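Long-range contact in SAS-6 (Leishmania major, PDB 4CKM), which probably builds the central ring of the cartwheel that templates basal bodies and centrioles, here represented by its N-terminal domain: residues G62-T67 with L80-D85. Numbering follows the deposited sequence.
Sequences GVYVRT and LVRLTD
Y64 and R82 pair across the two arms of an antiparallel beta hairpin, strands 57-70 and 76-85, in the N-terminal domain of SAS-6, whose fold is related to that of XRCC4. Three hydrogen-bonded pairs, G62 with T84, Y64 with R82 and R66 with L80, alternate with two non-hydrogen-bonded ones. Each of the three carries two N-H...O bonds; L80 N to R66 O (2.7 Å) is nearly straight at 172°, whereas G62 N to T84 O is more bent.

The tight side is the one with V63, V65, V81 and L83, buried beneath helix 117-130: V63, V65 and V81 pack on L126, V123 and L122 of that helix, and L83 on L61. From side chain to side chain across the strands, V63 CG2 lies 4.0 Å from L83 CD1, and V65 CG2 meets V81 CG2 at 4.2 Å.

The opposite face is looser and partly solvent-exposed; it carries Y64, R66, R82 and T84, with the buried L80 among them. CG of both Y64 and R82 is anti to its own backbone N, which starts the two side chains out in the same direction. The phenol and the guanidinium lie side by side, their planes 13° apart, and R82 NH1 comes 3.2 Å from Y64 CE2. A salt bridge from NE to E94 on the next strand anchors R82. L80 CD2 lies over one face of each guanidinium, R66's and R82's, toward the rim, and at the edge of the Y64 ring. R66, its chain bent at chi3, stands out from the sheet, and its NH1 donates to Y64 OH, two residues earlier on the same strand, at 3.2 Å, the hydroxyl sitting 30° out of the guanidinium plane.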
ATOM      1  N   GLY A  62      12.119  20.885  -2.364  1.00 32.36           N
ATOM      2  CA  GLY A  62      13.391  20.376  -2.870  1.00 32.94           C
ATOM      3  C   GLY A  62      13.528  18.901  -2.491  1.00 35.11           C
ATOM      4  O   GLY A  62      13.241  18.496  -1.358  1.00 34.11           O
ATOM      5  N   VAL A  63      13.968  18.094  -3.429  1.00 33.24           N
ATOM      6  CA  VAL A  63      14.251  16.737  -3.118  1.00 35.16           C
ATOM      7  C   VAL A  63      15.653  16.413  -3.577  1.00 38.05           C
ATOM      8  O   VAL A  63      16.081  16.848  -4.655  1.00 37.08           O
ATOM      9  CB  VAL A  63      13.221  15.785  -3.742  1.00 36.77           C
ATOM     10  CG1 VAL A  63      13.370  15.717  -5.243  1.00 36.96           C
ATOM     11  CG2 VAL A  63      13.377  14.398  -3.152  1.00 39.47           C
ATOM     12  N   TYR A  64      16.350  15.623  -2.761  1.00 37.94           N
ATOM     13  CA  TYR A  64      17.778  15.405  -2.923  1.00 40.08           C
ATOM     14  C   TYR A  64      18.111  13.962  -2.563  1.00 38.85           C
ATOM     15  O   TYR A  64      17.772  13.480  -1.487  1.00 38.35           O
ATOM     16  CB  TYR A  64      18.507  16.398  -2.009  1.00 44.06           C
ATOM     17  CG  TYR A  64      20.025  16.342  -1.979  1.00 48.80           C
ATOM     18  CD1 TYR A  64      20.791  16.998  -2.946  1.00 53.12           C
ATOM     19  CD2 TYR A  64      20.695  15.688  -0.954  1.00 53.20           C
ATOM     20  CE1 TYR A  64      22.174  16.975  -2.903  1.00 53.63           C
ATOM     21  CE2 TYR A  64      22.079  15.663  -0.901  1.00 53.29           C
ATOM     22  CZ  TYR A  64      22.807  16.304  -1.875  1.00 55.05           C
ATOM     23  OH  TYR A  64      24.165  16.267  -1.820  1.00 55.98           O
ATOM     24  N   VAL A  65      18.729  13.252  -3.486  1.00 38.31           N
ATOM     25  CA  VAL A  65      19.106  11.873  -3.257  1.00 38.17           C
ATOM     26  C   VAL A  65      20.603  11.761  -3.516  1.00 38.57           C
ATOM     27  O   VAL A  65      21.082  12.140  -4.591  1.00 39.30           O
ATOM     28  CB  VAL A  65      18.335  10.889  -4.176  1.00 36.48           C
ATOM     29  CG1 VAL A  65      18.795   9.459  -3.943  1.00 34.69           C
ATOM     30  CG2 VAL A  65      16.835  10.986  -3.966  1.00 36.92           C
ATOM     31  N   ARG A  66      21.327  11.245  -2.526  1.00 39.46           N
ATOM     32  CA  ARG A  66      22.784  11.068  -2.614  1.00 44.09           C
ATOM     33  C   ARG A  66      23.205   9.697  -2.075  1.00 41.99           C
ATOM     34  O   ARG A  66      22.637   9.213  -1.091  1.00 39.99           O
ATOM     35  CB  ARG A  66      23.494  12.163  -1.815  1.00 49.35           C
ATOM     36  CG  ARG A  66      25.013  12.157  -1.946  1.00 59.20           C
ATOM     37  CD  ARG A  66      25.648  13.303  -1.160  1.00 64.97           C
ATOM     38  NE  ARG A  66      25.586  13.105   0.295  1.00 74.59           N
ATOM     39  CZ  ARG A  66      25.598  14.080   1.218  1.00 79.61           C
ATOM     40  NH1 ARG A  66      25.650  15.368   0.874  1.00 81.02           N
ATOM     41  NH2 ARG A  66      25.542  13.767   2.511  1.00 78.14           N
ATOM     42  N   THR A  67      24.172   9.072  -2.748  1.00 40.11           N
ATOM     43  CA  THR A  67      24.826   7.860  -2.253  1.00 42.19           C
ATOM     44  C   THR A  67      26.188   8.228  -1.713  1.00 41.40           C
ATOM     45  O   THR A  67      26.863   9.085  -2.272  1.00 40.88           O
ATOM     46  CB  THR A  67      25.051   6.811  -3.356  1.00 43.74           C
ATOM     47  OG1 THR A  67      25.919   7.345  -4.364  1.00 44.71           O
ATOM     48  CG2 THR A  67      23.730   6.405  -3.991  1.00 46.11           C
ATOM     49  N   LEU A  80      21.034   8.608   0.951  1.00 33.36           N
ATOM     50  CA  LEU A  80      20.419   9.738   1.621  1.00 35.77           C
ATOM     51  C   LEU A  80      19.310  10.306   0.718  1.00 36.24           C
ATOM     52  O   LEU A  80      19.532  10.573  -0.471  1.00 36.51           O
ATOM     53  CB  LEU A  80      21.464  10.800   1.920  1.00 38.55           C
ATOM     54  CG  LEU A  80      20.877  12.088   2.497  1.00 44.04           C
ATOM     55  CD1 LEU A  80      20.470  11.908   3.950  1.00 46.21           C
ATOM     56  CD2 LEU A  80      21.865  13.235   2.365  1.00 46.51           C
ATOM     57  N   VAL A  81      18.134  10.487   1.311  1.00 34.15           N
ATOM     58  CA  VAL A  81      16.982  11.112   0.677  1.00 33.11           C
ATOM     59  C   VAL A  81      16.582  12.275   1.580  1.00 34.68           C
ATOM     60  O   VAL A  81      16.171  12.072   2.736  1.00 33.50           O
ATOM     61  CB  VAL A  81      15.780  10.138   0.568  1.00 32.50           C
ATOM     62  CG1 VAL A  81      14.545  10.826  -0.003  1.00 33.65           C
ATOM     63  CG2 VAL A  81      16.127   8.954  -0.305  1.00 33.12           C
ATOM     64  N   ARG A  82      16.681  13.482   1.032  1.00 34.05           N
ATOM     65  CA  ARG A  82      16.392  14.697   1.744  1.00 36.42           C
ATOM     66  C   ARG A  82      15.257  15.497   1.075  1.00 36.60           C
ATOM     67  O   ARG A  82      15.189  15.643  -0.152  1.00 34.94           O
ATOM     68  CB  ARG A  82      17.651  15.534   1.778  1.00 39.39           C
ATOM     69  CG  ARG A  82      17.506  16.877   2.454  1.00 44.49           C
ATOM     70  CD  ARG A  82      18.751  17.719   2.204  1.00 47.45           C
ATOM     71  NE  ARG A  82      19.855  17.279   3.050  1.00 52.52           N
ATOM     72  CZ  ARG A  82      21.142  17.291   2.708  1.00 55.69           C
ATOM     73  NH1 ARG A  82      21.539  17.712   1.508  1.00 56.95           N
ATOM     74  NH2 ARG A  82      22.040  16.861   3.586  1.00 56.06           N
ATOM     75  N   LEU A  83      14.403  16.050   1.913  1.00 37.05           N
ATOM     76  CA  LEU A  83      13.308  16.870   1.487  1.00 37.43           C
ATOM     77  C   LEU A  83      13.466  18.232   2.147  1.00 38.59           C
ATOM     78  O   LEU A  83      13.634  18.315   3.372  1.00 36.01           O
ATOM     79  CB  LEU A  83      12.036  16.214   1.971  1.00 38.49           C
ATOM     80  CG  LEU A  83      10.800  16.358   1.117  1.00 42.01           C
ATOM     81  CD1 LEU A  83      11.066  15.857  -0.288  1.00 41.23           C
ATOM     82  CD2 LEU A  83       9.670  15.576   1.784  1.00 43.38           C
ATOM     83  N   THR A  84      13.432  19.298   1.355  1.00 39.31           N
ATOM     84  CA  THR A  84      13.512  20.649   1.925  1.00 42.88           C
ATOM     85  C   THR A  84      12.439  21.577   1.399  1.00 43.11           C
ATOM     86  O   THR A  84      11.803  21.302   0.380  1.00 46.30           O
ATOM     87  CB  THR A  84      14.870  21.303   1.635  1.00 42.89           C
ATOM     88  OG1 THR A  84      15.122  21.272   0.229  1.00 44.56           O
ATOM     89  CG2 THR A  84      15.970  20.571   2.348  1.00 44.31           C
ATOM     90  N   ASP A  85      12.242  22.675   2.113  1.00 46.29           N
ATOM     91  CA  ASP A  85      11.422  23.790   1.633  1.00 49.52           C
ATOM     92  C   ASP A  85      12.296  25.045   1.383  1.00 50.76           C
ATOM     93  O   ASP A  85      12.834  25.621   2.332  1.00 50.77           O
ATOM     94  CB  ASP A  85      10.319  24.112   2.630  1.00 51.04           C
ATOM     95  CG  ASP A  85       9.246  25.015   2.040  1.00 53.64           C
ATOM     96  OD1 ASP A  85       9.529  25.796   1.112  1.00 56.69           O
ATOM     97  OD2 ASP A  85       8.098  24.936   2.495  1.00 57.98           O
TER